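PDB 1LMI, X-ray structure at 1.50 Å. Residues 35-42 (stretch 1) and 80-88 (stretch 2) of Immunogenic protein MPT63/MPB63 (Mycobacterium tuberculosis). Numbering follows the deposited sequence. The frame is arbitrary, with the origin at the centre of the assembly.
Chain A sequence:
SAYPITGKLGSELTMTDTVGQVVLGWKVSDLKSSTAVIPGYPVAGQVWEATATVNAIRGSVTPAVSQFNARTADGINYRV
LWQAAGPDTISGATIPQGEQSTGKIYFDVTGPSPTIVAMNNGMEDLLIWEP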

# COMPACT_ATOMS: atom_id res chain seq x y z
N THR A 35 0.36 -11.34 -13.02
CA THR A 35 0.96 -12.57 -13.52
C THR A 35 2.17 -12.93 -12.65
O THR A 35 2.77 -13.98 -12.88
CB THR A 35 1.47 -12.40 -14.96
OG1 THR A 35 2.49 -11.40 -14.95
CG2 THR A 35 0.38 -11.90 -15.89
N ALA A 36 2.55 -12.06 -11.71
CA ALA A 36 3.65 -12.39 -10.81
C ALA A 36 3.41 -13.76 -10.17
O ALA A 36 2.30 -14.11 -9.79
CB ALA A 36 3.88 -11.40 -9.68
N VAL A 37 4.49 -14.51 -10.07
CA VAL A 37 4.52 -15.70 -9.22
C VAL A 37 5.35 -15.24 -8.03
O VAL A 37 6.44 -14.68 -8.22
CB VAL A 37 5.03 -16.92 -9.98
CG1 VAL A 37 6.13 -16.52 -10.96
CG2 VAL A 37 5.56 -18.00 -9.05
N ILE A 38 4.81 -15.38 -6.83
CA ILE A 38 5.44 -14.60 -5.74
C ILE A 38 6.84 -15.14 -5.50
O ILE A 38 7.86 -14.50 -5.71
CB ILE A 38 4.51 -14.61 -4.52
CG1 ILE A 38 3.26 -13.75 -4.73
CG2 ILE A 38 5.23 -14.22 -3.24
CD1 ILE A 38 3.46 -12.28 -4.49
N PRO A 39 6.84 -16.40 -5.17
CA PRO A 39 6.53 -17.15 -3.99
C PRO A 39 7.74 -17.97 -3.56
O PRO A 39 8.85 -17.44 -3.51
CB PRO A 39 5.38 -17.97 -4.61
CG PRO A 39 6.08 -18.49 -5.83
CD PRO A 39 7.13 -17.46 -6.20
N GLY A 40 7.50 -19.22 -3.29
CA GLY A 40 7.61 -20.09 -2.19
C GLY A 40 6.53 -19.63 -1.20
O GLY A 40 6.57 -20.00 -0.04
N TYR A 41 5.57 -18.84 -1.70
CA TYR A 41 4.45 -18.36 -0.91
C TYR A 41 3.24 -19.28 -1.15
O TYR A 41 3.01 -19.64 -2.31
CB TYR A 41 4.06 -16.89 -1.22
CG TYR A 41 2.90 -16.49 -0.32
CD1 TYR A 41 1.57 -16.50 -0.71
CD2 TYR A 41 3.18 -16.11 0.98
CE1 TYR A 41 0.52 -16.14 0.13
CE2 TYR A 41 2.17 -15.75 1.85
CZ TYR A 41 0.86 -15.76 1.41
OH TYR A 41 -0.12 -15.40 2.30
N PRO A 42 2.48 -19.64 -0.13
CA PRO A 42 1.28 -20.48 -0.34
C PRO A 42 0.05 -19.70 -0.80
O PRO A 42 -0.93 -19.50 -0.10
CB PRO A 42 1.07 -21.08 1.06
CG PRO A 42 1.49 -19.99 1.99
CD PRO A 42 2.68 -19.36 1.30
N VAL A 80 -1.75 -7.20 2.31
CA VAL A 80 -0.54 -7.19 1.52
C VAL A 80 0.34 -8.39 1.86
O VAL A 80 0.40 -8.83 3.01
CB VAL A 80 0.19 -5.85 1.72
CG1 VAL A 80 0.84 -5.69 3.11
CG2 VAL A 80 1.32 -5.68 0.69
N LEU A 81 0.99 -8.91 0.82
CA LEU A 81 1.94 -9.99 1.02
C LEU A 81 3.29 -9.37 1.34
O LEU A 81 4.20 -9.34 0.52
CB LEU A 81 2.03 -10.86 -0.24
CG LEU A 81 0.70 -11.53 -0.58
CD1 LEU A 81 0.90 -12.59 -1.65
CD2 LEU A 81 0.08 -12.15 0.66
N TRP A 82 3.34 -8.80 2.55
CA TRP A 82 4.40 -7.87 2.87
C TRP A 82 6.05 -9.57 3.22
O TRP A 82 5.36 -10.16 3.99
CB TRP A 82 4.30 -7.10 4.15
CG TRP A 82 4.52 -7.72 5.48
CD1 TRP A 82 5.60 -7.53 6.30
CD2 TRP A 82 3.66 -8.64 6.18
NE1 TRP A 82 5.47 -8.27 7.45
CE2 TRP A 82 4.29 -8.96 7.40
CE3 TRP A 82 2.43 -9.22 5.88
CZ2 TRP A 82 3.74 -9.82 8.34
CZ3 TRP A 82 1.89 -10.08 6.82
CH2 TRP A 82 2.52 -10.38 8.02
N GLN A 83 7.10 -8.97 2.87
CA GLN A 83 7.54 -7.96 1.94
C GLN A 83 7.25 -8.49 0.52
O GLN A 83 6.25 -8.00 -0.04
CB GLN A 83 8.98 -7.54 2.15
CG GLN A 83 9.10 -6.37 3.13
CD GLN A 83 8.50 -5.08 2.62
OE1 GLN A 83 7.50 -5.07 1.90
NE2 GLN A 83 9.10 -3.95 3.02
N ALA A 84 7.53 -9.76 0.29
CA ALA A 84 8.57 -10.62 0.82
C ALA A 84 9.39 -11.16 -0.34
O ALA A 84 10.52 -10.73 -0.58
CB ALA A 84 7.99 -11.74 1.67
N ALA A 85 8.82 -12.11 -1.10
CA ALA A 85 9.49 -12.50 -2.34
C ALA A 85 9.24 -11.37 -3.36
O ALA A 85 9.75 -10.27 -3.11
CB ALA A 85 9.00 -13.82 -2.87
N GLY A 86 8.21 -11.57 -4.16
CA GLY A 86 7.58 -10.70 -5.11
C GLY A 86 8.50 -9.89 -6.00
O GLY A 86 9.44 -9.26 -5.53
N PRO A 87 8.23 -9.91 -7.31
CA PRO A 87 9.05 -9.17 -8.25
C PRO A 87 8.86 -7.65 -8.16
O PRO A 87 7.74 -7.17 -7.99
CB PRO A 87 8.58 -9.64 -9.62
CG PRO A 87 7.31 -10.37 -9.41
CD PRO A 87 7.15 -10.65 -7.95
N ASP A 88 10.00 -6.98 -8.29
CA ASP A 88 10.12 -5.52 -8.26
C ASP A 88 9.32 -4.95 -7.09
O ASP A 88 8.64 -3.94 -7.28
CB ASP A 88 9.63 -4.92 -9.57
CG ASP A 88 10.04 -5.77 -10.77
OD1 ASP A 88 11.26 -6.00 -10.89
OD2 ASP A 88 9.15 -6.18 -11.54

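The backbones of two loops come unusually close here, yet they share just one hydrogen bond, and it is weak. The CA atoms of Ile38 and Gly86 lie 4.5 Å apart. Neither stretch forms a regular helix or strand, and no ladder of backbone bonds accompanies this approach. Gly86 N donates to Ile38 O at 3.3 Å, with an N-H...O angle of 131°. The long distance and the bent angle both mark the bond as weak.

The same carbonyl oxygen meets a second neighbour. Ile38 O lies 3.1 Å from Ala85 CB, a tight approach for an oxygen and a methyl carbon. This is a packing contact. The two side chains also touch, with Ile38 CG2 3.8 Å from Ala85 CB. The CA-to-CB bond of Ala85 points toward the other stretch, which brings its methyl group against both the backbone and the side chain of Ile38. Pro39 adds a backbone contact to the same methyl, with Pro39 O 3.7 Å from Ala85 CB.

Gly86 has no side chain. An ideal CB placed on it would lie 4.1 Å from Ile38 CD1, near but not in clash. The backbone gives a separate preference: phi is 44°, and a positive phi by itself favours glycine.

Ile38 and Leu81 are the two residues most covered by the opposite stretch, at 76 and 77 Å². Their side chains meet end to end, with Ile38 CD1 3.8 Å from Leu81 CD1. Ile38 has chi1 and chi2 both in m. Its CA-to-CB bond points sideways, but its side chain still reaches Leu81 through CD1. Leu81 is m at chi1 and t at chi2, and its CA-to-CB bond points toward the other stretch.

Leu81 also packs on Tyr41. Leu81 CD1 sits over one face of the aromatic ring, 4.3 Å from the ring centroid and 23° off the ring normal. This is a CH-pi contact, in which a methyl group rests on the pi cloud. Leu81 CD2 lies nearer the hydroxyl end of the ring, 3.8 Å from Tyr41 CZ and 3.6 Å from Tyr41 OH. Leu81 CD1 thus touches both Ile38 and Tyr41, joining them in one apolar cluster. Tyr41 has chi1 at -179°, in t, and its CA-to-CB bond points toward stretch 2.

A smaller apolar contact lies beyond the backbone bond. Ala36 CB is 3.6 Å from Pro87 CG, so a methyl group packs against the proline ring. The CA-to-CB bond of Ala36 points toward the other stretch. On the same ring, Pro87 CD lies 4.1 Å from Val37 O. The CA-to-CB bond of Val37 points away, and its side chain makes no contact with stretch 2.

The contact is small, burying 347 Å² over both sides. No salt bridge crosses it. Four apolar side-chain pairs and several carbonyl oxygen contacts make up the packing, and the weak Gly86-Ile38 bond is the one hydrogen bond between the stretches.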